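Local structure of oligogalacturonate-specific porin KdgM (Dickeya dadantii, 4FQE) at residues N90-L95 / R110-F115; G59-A64 / G79-S84; K130-T135 / Y154-S159. The protein is a monomeric outer-membrane beta-barrel porin specific for oligogalacturonides, and is required for the full virulence of the bacterium. All coordinates share one frame; numbering follows the deposited sequence.

Interactions 1, 2 and 3 follow one another along the chain as three hairpins of a single antiparallel barrel. Interaction 1 sits in the middle, its centre about 10 Å from that of interaction 2 and about 9 Å from that of interaction 3; the outer two, centres about 17 Å apart, do not touch. On the inner wall a salt bridge of 2.7 Å from Arg92 NH2 to Glu61 OE2 joins interactions 1 and 2. Backbone pairing joins interactions 1 and 3, with Tyr114 N 2.9 Å from Gly131 O. Outside, one detergent molecule (chain H) touches both interactions 1 and 2, and another (chain E) touches both 1 and 3.

Interaction 1: N90-L95 / R110-F115; sequences NYRPYL and RYRPYF. With C8E ((hydroxyethyloxy)tri(ethyloxy)octane), chain H; C8E ((hydroxyethyloxy)tri(ethyloxy)octane), chain E.
Tyr91 O is gripped by two groups of the facing strand: Phe115 N donates to it in the carbonyl plane at 2.9 Å, and Tyr114 CA adds a CA-H...O contact. Leu95 and Tyr111 form a second antiparallel hydrogen-bonded pair. Between the two pairs Pro93 and Pro113 lack an N-H, and the buried Pro93 O and Pro113 O have no hydrogen-bond partner; Arg112 CA and Arg92 CA give them only CA-H...O contacts. The proline rings cross at about a right angle, Pro93 CG 4.0 Å from Pro113 CG. Beside them lies the C8E molecule of chain H, its C1 3.4 Å from Pro113 CD.

On the opposite side of the sheet, in one of the two conformers of Arg112, its guanidinium stacks on that of Arg92, with centres 3.9 Å apart and planes at 26°. In that conformer Arg110 NH2 sits over the other face of Arg112, and Arg92 NH1 and Arg112 NH2, both donors, come within 3.3 Å; the salt bridge from Arg92 to Glu61 probably offsets part of the repulsion. Such a concentration of positive charge on the inner wall is consistent with attraction of acidic oligogalacturonides.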
loop_
_atom_site.group_PDB
_atom_site.type_symbol
_atom_site.label_atom_id
_atom_site.label_comp_id
_atom_site.label_asym_id
_atom_site.label_seq_id
_atom_site.Cartn_x
_atom_site.Cartn_y
_atom_site.Cartn_z
ATOM N N ASN A 90 -4.242 13.427 8.554
ATOM C CA ASN A 90 -4.532 12.351 9.467
ATOM C C ASN A 90 -3.272 11.772 10.019
ATOM O O ASN A 90 -2.237 11.754 9.373
ATOM C CB ASN A 90 -5.361 11.190 8.802
ATOM C CG ASN A 90 -5.044 10.987 7.334
ATOM O OD1 ASN A 90 -5.837 10.387 6.564
ATOM N ND2 ASN A 90 -3.886 11.485 6.915
ATOM N N TYR A 91 -3.412 11.312 11.235
ATOM C CA TYR A 91 -2.456 10.466 11.913
ATOM C C TYR A 91 -3.031 9.044 11.798
ATOM O O TYR A 91 -4.149 8.798 12.188
ATOM C CB TYR A 91 -2.341 10.899 13.371
ATOM C CG TYR A 91 -1.696 9.900 14.276
ATOM C CD1 TYR A 91 -0.501 9.287 13.928
ATOM C CD2 TYR A 91 -2.269 9.561 15.482
ATOM C CE1 TYR A 91 0.093 8.348 14.759
ATOM C CE2 TYR A 91 -1.657 8.646 16.336
ATOM C CZ TYR A 91 -0.477 8.042 15.956
ATOM O OH TYR A 91 0.128 7.113 16.786
ATOM N N ARG A 92 -2.255 8.138 11.226
ATOM C CA ARG A 92 -2.713 6.771 10.997
ATOM C C ARG A 92 -1.610 5.820 11.405
ATOM O O ARG A 92 -0.800 5.425 10.568
ATOM C CB ARG A 92 -3.089 6.599 9.522
ATOM C CG ARG A 92 -4.116 7.604 9.027
ATOM C CD ARG A 92 -4.666 7.242 7.660
ATOM N NE ARG A 92 -3.679 7.400 6.596
ATOM C CZ ARG A 92 -3.862 7.035 5.325
ATOM N NH1 ARG A 92 -4.986 6.446 4.946
ATOM N NH2 ARG A 92 -2.909 7.239 4.417
ATOM N N PRO A 93 -1.548 5.463 12.696
ATOM C CA PRO A 93 -0.631 4.414 13.104
ATOM C C PRO A 93 -1.210 3.081 12.634
ATOM O O PRO A 93 -2.379 3.030 12.297
ATOM C CB PRO A 93 -0.682 4.474 14.633
ATOM C CG PRO A 93 -2.062 4.900 14.919
ATOM C CD PRO A 93 -2.469 5.826 13.782
ATOM N N TYR A 94 -0.409 2.030 12.577
ATOM C CA TYR A 94 -0.956 0.734 12.170
ATOM C C TYR A 94 -0.205 -0.446 12.717
ATOM O O TYR A 94 0.914 -0.302 13.169
ATOM C CB TYR A 94 -1.006 0.636 10.646
ATOM C CG TYR A 94 0.337 0.612 9.939
ATOM C CD1 TYR A 94 0.892 1.781 9.390
ATOM C CD2 TYR A 94 1.054 -0.574 9.804
ATOM C CE1 TYR A 94 2.107 1.748 8.708
ATOM C CE2 TYR A 94 2.274 -0.601 9.148
ATOM C CZ TYR A 94 2.794 0.561 8.593
ATOM O OH TYR A 94 4.011 0.528 7.961
ATOM N N LEU A 95 -0.848 -1.604 12.666
ATOM C CA LEU A 95 -0.215 -2.893 12.950
ATOM C C LEU A 95 -0.564 -3.861 11.802
ATOM O O LEU A 95 -1.730 -4.097 11.525
ATOM C CB LEU A 95 -0.720 -3.460 14.272
ATOM C CG LEU A 95 -0.001 -4.702 14.835
ATOM C CD1 LEU A 95 1.483 -4.427 15.060
ATOM C CD2 LEU A 95 -0.637 -5.173 16.157
ATOM N N ARG A 110 -3.930 -5.838 8.213
ATOM C CA ARG A 110 -3.503 -4.548 8.769
ATOM C C ARG A 110 -4.668 -3.869 9.437
ATOM O O ARG A 110 -5.712 -3.726 8.824
ATOM C CB ARG A 110 -2.934 -3.621 7.673
ATOM C CG ARG A 110 -2.400 -2.279 8.254
ATOM C CD ARG A 110 -1.849 -1.365 7.156
ATOM N NE ARG A 110 -2.931 -1.048 6.224
ATOM C CZ ARG A 110 -2.787 -0.430 5.062
ATOM N NH1 ARG A 110 -1.588 0.010 4.671
ATOM N NH2 ARG A 110 -3.860 -0.249 4.294
ATOM N N TYR A 111 -4.467 -3.434 10.688
ATOM C CA TYR A 111 -5.390 -2.531 11.395
ATOM C C TYR A 111 -4.768 -1.133 11.436
ATOM O O TYR A 111 -3.648 -0.963 11.904
ATOM C CB TYR A 111 -5.689 -3.033 12.815
ATOM C CG TYR A 111 -6.506 -2.065 13.655
ATOM C CD1 TYR A 111 -7.806 -1.712 13.293
ATOM C CD2 TYR A 111 -5.976 -1.508 14.800
ATOM C CE1 TYR A 111 -8.534 -0.823 14.056
ATOM C CE2 TYR A 111 -6.696 -0.610 15.568
ATOM C CZ TYR A 111 -7.981 -0.290 15.192
ATOM O OH TYR A 111 -8.651 0.610 15.976
ATOM N N ARG A 112 -5.490 -0.158 10.881
ATOM C CA ARG A 112 -4.993 1.204 10.759
ATOM C C ARG A 112 -6.070 2.217 11.152
ATOM O O ARG A 112 -6.858 2.667 10.295
ATOM C CB ARG A 112 -4.500 1.455 9.324
ATOM C CG ARG A 112 -3.870 2.820 9.079
ATOM C CD ARG A 112 -3.259 2.936 7.689
ATOM N NE ARG A 112 -4.260 2.970 6.621
ATOM C CZ ARG A 112 -3.980 3.181 5.339
ATOM N NH1 ARG A 112 -2.729 3.380 4.954
ATOM N NH2 ARG A 112 -4.950 3.200 4.433
ATOM N N PRO A 113 -6.098 2.619 12.421
ATOM C CA PRO A 113 -7.040 3.656 12.755
ATOM C C PRO A 113 -6.604 4.964 12.089
ATOM O O PRO A 113 -5.449 5.090 11.666
ATOM C CB PRO A 113 -6.981 3.729 14.286
ATOM C CG PRO A 113 -5.694 3.130 14.666
ATOM C CD PRO A 113 -5.347 2.140 13.603
ATOM N N TYR A 114 -7.532 5.900 11.936
ATOM C CA TYR A 114 -7.185 7.219 11.420
ATOM C C TYR A 114 -7.759 8.268 12.360
ATOM O O TYR A 114 -8.858 8.133 12.874
ATOM C CB TYR A 114 -7.626 7.428 9.950
ATOM C CG TYR A 114 -9.110 7.363 9.660
ATOM C CD1 TYR A 114 -9.932 8.472 9.860
ATOM C CD2 TYR A 114 -9.683 6.206 9.141
ATOM C CE1 TYR A 114 -11.289 8.416 9.576
ATOM C CE2 TYR A 114 -11.045 6.128 8.864
ATOM C CZ TYR A 114 -11.837 7.236 9.061
ATOM O OH TYR A 114 -13.184 7.166 8.784
ATOM N N PHE A 115 -6.944 9.270 12.647
ATOM C CA PHE A 115 -7.371 10.421 13.437
ATOM C C PHE A 115 -7.117 11.588 12.487
ATOM O O PHE A 115 -5.988 12.018 12.353
ATOM C CB PHE A 115 -6.570 10.506 14.750
ATOM C CG PHE A 115 -6.543 9.218 15.544
ATOM C CD1 PHE A 115 -7.509 8.952 16.512
ATOM C CD2 PHE A 115 -5.549 8.263 15.324
ATOM C CE1 PHE A 115 -7.489 7.772 17.236
ATOM C CE2 PHE A 115 -5.533 7.077 16.030
ATOM C CZ PHE A 115 -6.506 6.822 16.992
HETATM C C1 C8E H . -2.900 0.601 15.298
HETATM C C2 C8E H . -2.531 0.895 16.729
HETATM C C3 C8E H . -1.552 -0.164 17.212
HETATM C C4 C8E H . -0.260 -0.142 16.406
HETATM C C5 C8E H . 0.919 0.358 17.217
HETATM C C6 C8E H . 0.938 1.879 17.208
HETATM C C7 C8E H . 2.003 2.435 16.277
HETATM C C8 C8E H . 2.217 3.929 16.517
HETATM O O9 C8E H . 3.267 4.129 17.467
HETATM C C10 C8E H . 3.498 5.506 17.787
HETATM C C11 C8E H . 4.997 5.738 17.983
HETATM O O12 C8E H . 5.597 6.329 16.831
HETATM C C13 C8E H . 7.007 6.107 16.708
HETATM C C14 C8E H . 7.281 4.812 15.939
HETATM O O15 C8E H . 8.216 4.990 14.865
HETATM C C16 C8E H . 9.175 3.930 14.700
HETATM C C17 C8E H . 8.614 2.726 13.951
HETATM O O18 C8E H . 8.108 1.758 14.881
HETATM C C19 C8E H . 6.687 1.652 14.893
HETATM C C20 C8E H . 6.156 1.712 16.318
HETATM O O21 C8E H . 5.063 2.631 16.415
HETATM C C1 C8E E . -1.979 -9.772 12.607
HETATM C C2 C8E E . -2.032 -8.845 13.806
HETATM C C3 C8E E . -2.517 -7.446 13.442
HETATM C C4 C8E E . -3.914 -7.468 12.839
HETATM C C5 C8E E . -4.882 -6.526 13.545
HETATM C C6 C8E E . -5.213 -7.002 14.966
HETATM C C7 C8E E . -6.668 -6.813 15.426
HETATM C C8 C8E E . -7.702 -6.459 14.356
HETATM O O9 C8E E . -8.998 -6.254 14.929
HETATM C C10 C8E E . -10.025 -5.979 13.967
HETATM C C11 C8E E . -10.945 -4.850 14.425
HETATM O O12 C8E E . -12.262 -5.050 13.884
HETATM C C13 C8E E . -13.101 -5.851 14.729
HETATM C C14 C8E E . -14.136 -6.653 13.935
HETATM O O15 C8E E . -13.556 -7.269 12.773
HETATM C C16 C8E E . -14.423 -7.183 11.638
HETATM C C17 C8E E . -13.878 -7.973 10.443
HETATM O O18 C8E E . -14.463 -7.498 9.222
HETATM C C19 C8E E . -15.866 -7.759 9.102
HETATM C C20 C8E E . -16.663 -6.484 9.383
HETATM O O21 C8E E . -17.616 -6.655 10.442
#

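Interaction 2: G59-A64 / G79-S84; sequences GTEVVA and GFSLES. With C8E ((hydroxyethyloxy)tri(ethyloxy)octane), chain F; C8E ((hydroxyethyloxy)tri(ethyloxy)octane), chain H.
Thr60 with Ser84, Val62 with Leu82 and Ala64 with Phe80 are the hydrogen-bonded pairs of an antiparallel beta hairpin in the barrel wall, formed by strands 57-69 and 74-85. The axes of 59-64 and 79-84 approach to 4.7 Å, with 170° between their directions, and six N-H...O bonds hold them in regular register.

Packing is closer on the inner face, where the non-hydrogen-bonded pairs Glu61 with Glu83 and Val63 with Ser81 bring their side chains together. Val63 CG2 comes alongside Ser81 CB at 3.7 Å. Glu61 and Glu83 extend from CG positions anti to the backbone N and cross at about a right angle; their carboxylates are turned 58° against each other, with Glu61 OE2 4.1 Å from Glu83 OE1. Each acid has a basic partner on a flanking strand, Arg92 for Glu61 and Lys38 for Glu83, which probably makes the proximity of like charges tolerable.

The outer, membrane-facing side is looser between the strands. Thr60, Val62, Ala64, Phe80 and Ser84 project from it, and much of their contact is with detergent instead of with one another, while Leu82, on the same face, touches Tyr91. The detergent of chain F runs along this face, its C1 3.6 Å from Ala64 CB and its C3 3.8 Å from Phe80 CD2; in one of its two conformers Val62 meets it through CG2. The detergent of chain H brings O12 to 3.3 Å from Phe80 CD1, giving the phenyl ring a neighbour from each of two molecules.

Back on the inner face, a water binds the acid to the serine: it donates to Glu61 OE2 at 2.6 Å and to Ser81 OG at 3.2 Å.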
loop_
_atom_site.group_PDB
_atom_site.type_symbol
_atom_site.label_atom_id
_atom_site.label_comp_id
_atom_site.label_asym_id
_atom_site.label_seq_id
_atom_site.Cartn_x
_atom_site.Cartn_y
_atom_site.Cartn_z
ATOM N N GLY A 59 -0.740 16.723 -1.369
ATOM C CA GLY A 59 -0.478 16.168 -0.048
ATOM C C GLY A 59 0.843 15.453 0.035
ATOM O O GLY A 59 1.474 15.185 -0.982
ATOM N N THR A 60 1.269 15.149 1.269
ATOM C CA THR A 60 2.472 14.372 1.466
ATOM C C THR A 60 2.274 13.452 2.645
ATOM O O THR A 60 1.679 13.872 3.651
ATOM C CB THR A 60 3.705 15.231 1.727
ATOM O OG1 THR A 60 3.287 16.557 2.031
ATOM C CG2 THR A 60 4.616 15.296 0.508
ATOM N N GLU A 61 2.811 12.248 2.544
ATOM C CA GLU A 61 2.753 11.304 3.675
ATOM C C GLU A 61 4.120 10.731 3.995
ATOM O O GLU A 61 4.900 10.428 3.113
ATOM C CB GLU A 61 1.741 10.198 3.415
ATOM C CG GLU A 61 1.539 9.230 4.588
ATOM C CD GLU A 61 0.451 8.211 4.326
ATOM O OE1 GLU A 61 0.456 7.612 3.242
ATOM O OE2 GLU A 61 -0.433 8.004 5.196
ATOM N N VAL A 62 4.416 10.603 5.288
ATOM C CA VAL A 62 5.628 9.930 5.714
ATOM C C VAL A 62 5.236 8.794 6.631
ATOM O O VAL A 62 4.286 8.909 7.404
ATOM C CB VAL A 62 6.625 10.879 6.427
ATOM C CG1 VAL A 62 5.981 11.515 7.651
ATOM C CG2 VAL A 62 7.891 10.114 6.806
ATOM N N VAL A 63 5.959 7.686 6.520
ATOM C CA VAL A 63 5.679 6.469 7.295
ATOM C C VAL A 63 7.017 5.993 7.831
ATOM O O VAL A 63 7.990 5.899 7.083
ATOM C CB VAL A 63 5.068 5.327 6.428
ATOM C CG1 VAL A 63 4.684 4.083 7.268
ATOM C CG2 VAL A 63 3.865 5.819 5.624
ATOM N N ALA A 64 7.048 5.680 9.111
ATOM C CA ALA A 64 8.144 4.924 9.732
ATOM C C ALA A 64 7.585 3.631 10.321
ATOM O O ALA A 64 6.475 3.610 10.821
ATOM C CB ALA A 64 8.818 5.763 10.820
ATOM N N GLY A 79 3.534 0.528 12.808
ATOM C CA GLY A 79 3.928 1.618 11.943
ATOM C C GLY A 79 3.268 2.875 12.400
ATOM O O GLY A 79 2.255 2.837 13.065
ATOM N N PHE A 80 3.872 3.975 11.993
ATOM C CA PHE A 80 3.486 5.335 12.343
ATOM C C PHE A 80 3.415 6.101 11.033
ATOM O O PHE A 80 4.362 6.064 10.274
ATOM C CB PHE A 80 4.587 5.945 13.209
ATOM C CG PHE A 80 4.363 7.383 13.545
ATOM C CD1 PHE A 80 3.571 7.743 14.613
ATOM C CD2 PHE A 80 4.939 8.384 12.777
ATOM C CE1 PHE A 80 3.370 9.081 14.911
ATOM C CE2 PHE A 80 4.733 9.725 13.071
ATOM C CZ PHE A 80 3.929 10.057 14.138
ATOM N N SER A 81 2.332 6.834 10.795
ATOM C CA SER A 81 2.243 7.686 9.597
ATOM C C SER A 81 1.479 8.976 9.863
ATOM O O SER A 81 0.568 9.026 10.686
ATOM C CB SER A 81 1.639 6.963 8.415
ATOM O OG SER A 81 0.363 6.424 8.674
ATOM N N LEU A 82 1.909 10.026 9.198
ATOM C CA LEU A 82 1.261 11.335 9.290
ATOM C C LEU A 82 1.098 11.758 7.858
ATOM O O LEU A 82 2.047 11.661 7.106
ATOM C CB LEU A 82 2.154 12.337 9.969
ATOM C CG LEU A 82 2.431 12.135 11.449
ATOM C CD1 LEU A 82 3.358 13.293 11.873
ATOM C CD2 LEU A 82 1.120 12.123 12.223
ATOM N N GLU A 83 -0.092 12.211 7.491
ATOM C CA GLU A 83 -0.257 12.863 6.198
ATOM C C GLU A 83 -0.699 14.311 6.362
ATOM O O GLU A 83 -1.470 14.614 7.252
ATOM C CB GLU A 83 -1.243 12.101 5.325
ATOM C CG GLU A 83 -1.698 12.931 4.112
ATOM C CD GLU A 83 -2.166 12.112 2.930
ATOM O OE1 GLU A 83 -2.297 10.891 3.049
ATOM O OE2 GLU A 83 -2.367 12.710 1.859
ATOM N N SER A 84 -0.201 15.181 5.474
ATOM C CA SER A 84 -0.497 16.626 5.458
ATOM C C SER A 84 -0.957 17.021 4.052
ATOM O O SER A 84 -0.206 16.829 3.091
ATOM C CB SER A 84 0.761 17.416 5.763
ATOM O OG SER A 84 1.138 17.349 7.116
HETATM C C1 C8E F . 10.421 7.987 13.145
HETATM C C2 C8E F . 9.214 8.858 13.442
HETATM C C3 C8E F . 8.494 9.435 12.209
HETATM C C4 C8E F . 9.424 9.854 11.082
HETATM C C5 C8E F . 8.963 11.123 10.369
HETATM C C6 C8E F . 10.100 11.668 9.503
HETATM C C7 C8E F . 9.743 12.976 8.778
HETATM C C8 C8E F . 10.233 14.225 9.520
HETATM O O9 C8E F . 10.306 15.353 8.643
HETATM C C10 C8E F . 9.751 16.578 9.140
HETATM C C11 C8E F . 10.336 17.750 8.358
HETATM O O12 C8E F . 9.356 18.337 7.491
HETATM C C13 C8E F . 9.795 18.516 6.135
HETATM C C14 C8E F . 8.879 19.474 5.364
HETATM O O15 C8E F . 7.535 19.452 5.883
HETATM C C16 C8E F . 6.510 19.173 4.922
HETATM C C17 C8E F . 5.307 18.520 5.608
HETATM O O18 C8E F . 5.600 17.141 5.875
HETATM C C19 C8E F . 4.637 16.191 5.407
HETATM C C20 C8E F . 4.191 15.262 6.535
HETATM O O21 C8E F . 4.510 15.817 7.817
HETATM C C1 C8E H . -2.900 0.601 15.298
HETATM C C2 C8E H . -2.531 0.895 16.729
HETATM C C3 C8E H . -1.552 -0.164 17.212
HETATM C C4 C8E H . -0.260 -0.142 16.406
HETATM C C5 C8E H . 0.919 0.358 17.217
HETATM C C6 C8E H . 0.938 1.879 17.208
HETATM C C7 C8E H . 2.003 2.435 16.277
HETATM C C8 C8E H . 2.217 3.929 16.517
HETATM O O9 C8E H . 3.267 4.129 17.467
HETATM C C10 C8E H . 3.498 5.506 17.787
HETATM C C11 C8E H . 4.997 5.738 17.983
HETATM O O12 C8E H . 5.597 6.329 16.831
HETATM C C13 C8E H . 7.007 6.107 16.708
HETATM C C14 C8E H . 7.281 4.812 15.939
HETATM O O15 C8E H . 8.216 4.990 14.865
HETATM C C16 C8E H . 9.175 3.930 14.700
HETATM C C17 C8E H . 8.614 2.726 13.951
HETATM O O18 C8E H . 8.108 1.758 14.881
HETATM C C19 C8E H . 6.687 1.652 14.893
HETATM C C20 C8E H . 6.156 1.712 16.318
HETATM O O21 C8E H . 5.063 2.631 16.415
HETATM O O HOH W 1 -1.237 8.929 7.467
#

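Interaction 3: K130-T135 / Y154-S159; sequences KGYTLT and YKKGTS. With C8E ((hydroxyethyloxy)tri(ethyloxy)octane), chain E.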
loop_
_atom_site.group_PDB
_atom_site.type_symbol
_atom_site.label_atom_id
_atom_site.label_comp_id
_atom_site.label_asym_id
_atom_site.label_seq_id
_atom_site.Cartn_x
_atom_site.Cartn_y
_atom_site.Cartn_z
ATOM N N LYS A 130 -12.562 10.510 12.805
ATOM C CA LYS A 130 -11.786 9.309 13.090
ATOM C C LYS A 130 -12.528 8.013 12.747
ATOM O O LYS A 130 -13.743 7.979 12.613
ATOM C CB LYS A 130 -11.337 9.254 14.551
ATOM C CG LYS A 130 -12.445 9.423 15.564
ATOM C CD LYS A 130 -11.957 10.154 16.809
ATOM C CE LYS A 130 -11.555 11.596 16.515
ATOM N NZ LYS A 130 -11.541 12.456 17.739
ATOM N N GLY A 131 -11.757 6.949 12.638
ATOM C CA GLY A 131 -12.283 5.662 12.219
ATOM C C GLY A 131 -11.136 4.687 12.126
ATOM O O GLY A 131 -10.090 4.847 12.772
ATOM N N TYR A 132 -11.320 3.680 11.298
ATOM C CA TYR A 132 -10.247 2.759 11.053
ATOM C C TYR A 132 -10.429 2.045 9.738
ATOM O O TYR A 132 -11.552 1.942 9.222
ATOM C CB TYR A 132 -10.153 1.756 12.211
ATOM C CG TYR A 132 -11.325 0.806 12.348
ATOM C CD1 TYR A 132 -11.358 -0.391 11.632
ATOM C CD2 TYR A 132 -12.371 1.067 13.223
ATOM C CE1 TYR A 132 -12.416 -1.282 11.761
ATOM C CE2 TYR A 132 -13.432 0.163 13.370
ATOM C CZ TYR A 132 -13.442 -0.996 12.633
ATOM O OH TYR A 132 -14.481 -1.908 12.746
ATOM N N THR A 133 -9.323 1.569 9.187
ATOM C CA THR A 133 -9.401 0.561 8.144
ATOM C C THR A 133 -8.846 -0.788 8.585
ATOM O O THR A 133 -7.945 -0.870 9.420
ATOM C CB THR A 133 -8.716 1.012 6.854
ATOM O OG1 THR A 133 -7.329 1.242 7.111
ATOM C CG2 THR A 133 -9.374 2.290 6.353
ATOM N N LEU A 134 -9.421 -1.844 8.009
ATOM C CA LEU A 134 -8.929 -3.197 8.180
ATOM C C LEU A 134 -8.728 -3.734 6.759
ATOM O O LEU A 134 -9.679 -3.791 5.952
ATOM C CB LEU A 134 -9.923 -4.020 8.994
ATOM C CG LEU A 134 -9.452 -5.348 9.602
ATOM C CD1 LEU A 134 -8.343 -5.160 10.623
ATOM C CD2 LEU A 134 -10.603 -6.125 10.278
ATOM N N THR A 135 -7.483 -4.075 6.450
ATOM C CA THR A 135 -7.064 -4.403 5.099
ATOM C C THR A 135 -6.486 -5.803 5.128
ATOM O O THR A 135 -5.602 -6.100 5.925
ATOM C CB THR A 135 -5.994 -3.420 4.615
ATOM O OG1 THR A 135 -6.489 -2.090 4.751
ATOM C CG2 THR A 135 -5.647 -3.676 3.146
ATOM N N TYR A 154 -11.845 -2.818 4.534
ATOM C CA TYR A 154 -13.041 -2.438 5.229
ATOM C C TYR A 154 -12.749 -1.138 5.970
ATOM O O TYR A 154 -11.836 -1.081 6.797
ATOM C CB TYR A 154 -13.411 -3.547 6.212
ATOM C CG TYR A 154 -14.547 -3.236 7.139
ATOM C CD1 TYR A 154 -15.880 -3.466 6.756
ATOM C CD2 TYR A 154 -14.303 -2.764 8.424
ATOM C CE1 TYR A 154 -16.931 -3.197 7.633
ATOM C CE2 TYR A 154 -15.343 -2.486 9.294
ATOM C CZ TYR A 154 -16.652 -2.706 8.904
ATOM O OH TYR A 154 -17.668 -2.430 9.809
ATOM N N LYS A 155 -13.534 -0.111 5.678
ATOM C CA LYS A 155 -13.367 1.184 6.335
ATOM C C LYS A 155 -14.620 1.529 7.105
ATOM O O LYS A 155 -15.733 1.434 6.579
ATOM C CB LYS A 155 -13.054 2.277 5.325
ATOM C CG LYS A 155 -12.660 3.615 5.942
ATOM C CD LYS A 155 -12.425 4.656 4.861
ATOM C CE LYS A 155 -12.140 6.021 5.450
ATOM N NZ LYS A 155 -11.630 6.944 4.401
ATOM N N LYS A 156 -14.422 1.964 8.346
ATOM C CA LYS A 156 -15.514 2.360 9.198
ATOM C C LYS A 156 -15.189 3.675 9.855
ATOM O O LYS A 156 -14.130 3.814 10.453
ATOM C CB LYS A 156 -15.753 1.295 10.269
ATOM C CG LYS A 156 -16.810 1.694 11.284
ATOM C CD LYS A 156 -17.759 0.549 11.594
ATOM C CE LYS A 156 -18.593 0.857 12.829
ATOM N NZ LYS A 156 -19.633 -0.185 13.074
ATOM N N GLY A 157 -16.103 4.630 9.736
ATOM C CA GLY A 157 -15.968 5.926 10.394
ATOM C C GLY A 157 -16.498 5.917 11.817
ATOM O O GLY A 157 -17.298 5.047 12.208
ATOM N N THR A 158 -16.031 6.885 12.601
ATOM C CA THR A 158 -16.666 7.258 13.868
ATOM C C THR A 158 -16.895 8.778 13.887
ATOM O O THR A 158 -16.122 9.528 14.480
ATOM C CB THR A 158 -15.829 6.832 15.082
ATOM O OG1 THR A 158 -15.389 5.474 14.918
ATOM C CG2 THR A 158 -16.656 6.969 16.365
ATOM N N SER A 159 -17.960 9.219 13.217
ATOM C CA SER A 159 -18.288 10.642 13.097
ATOM C C SER A 159 -19.762 10.849 12.739
ATOM O O SER A 159 -20.404 11.796 13.210
ATOM C CB SER A 159 -17.407 11.300 12.033
ATOM O OG SER A 159 -16.041 11.287 12.417
HETATM C C1 C8E E . -1.979 -9.772 12.607
HETATM C C2 C8E E . -2.032 -8.845 13.806
HETATM C C3 C8E E . -2.517 -7.446 13.442
HETATM C C4 C8E E . -3.914 -7.468 12.839
HETATM C C5 C8E E . -4.882 -6.526 13.545
HETATM C C6 C8E E . -5.213 -7.002 14.966
HETATM C C7 C8E E . -6.668 -6.813 15.426
HETATM C C8 C8E E . -7.702 -6.459 14.356
HETATM O O9 C8E E . -8.998 -6.254 14.929
HETATM C C10 C8E E . -10.025 -5.979 13.967
HETATM C C11 C8E E . -10.945 -4.850 14.425
HETATM O O12 C8E E . -12.262 -5.050 13.884
HETATM C C13 C8E E . -13.101 -5.851 14.729
HETATM C C14 C8E E . -14.136 -6.653 13.935
HETATM O O15 C8E E . -13.556 -7.269 12.773
HETATM C C16 C8E E . -14.423 -7.183 11.638
HETATM C C17 C8E E . -13.878 -7.973 10.443
HETATM O O18 C8E E . -14.463 -7.498 9.222
HETATM C C19 C8E E . -15.866 -7.759 9.102
HETATM C C20 C8E E . -16.663 -6.484 9.383
HETATM O O21 C8E E . -17.616 -6.655 10.442
#
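Tyr132 CG stands between its backbone N and carbonyl carbon (chi1 67°), whereas Tyr154 CG is anti to its backbone N (chi1 173°), and these two settings start the rings on courses that cross obliquely. The phenol oxygen of Tyr132 arrives at the edge of the Tyr154 ring, near its plane, with OH 3.6 Å from Tyr154 CE2. Over one face of the Tyr132 ring lies Lys156 CB, a CH-pi contact at 4.3 Å from the centroid and 22° off the ring normal; the aliphatic start of the lysine runs side by side with the tyrosine before its end leads away.

Detergent completes this outer surface. Its C20 lies over one face of the Tyr154 ring, 3.7 Å from Tyr154 CE1, and its C10 is 3.7 Å from Leu134 CD2. Tyrosines facing amphiphile in this way are consistent with the aromatic residues that outer-membrane barrels place near the membrane interface.

On the inner side Thr133 CG2 packs on the extended chain of Lys155, 3.6 Å from its CG. Farther along, the glycine pair Gly131 and Gly157 has no side chains, and their CA atoms approach to 4.1 Å. The hydrogen-bonded pairs Tyr132 with Lys156 and Leu134 with Tyr154 fix the register, with Tyr154 N 2.8 Å from Leu134 O.

Strand 131-142 is bonded along its other edge to strand 105-116, through Gly131 to Tyr114 and Thr133 to Arg112, while Lys155 pairs with Asp171 of strand 171-180, so the hairpin is bonded on both edges within the barrel wall.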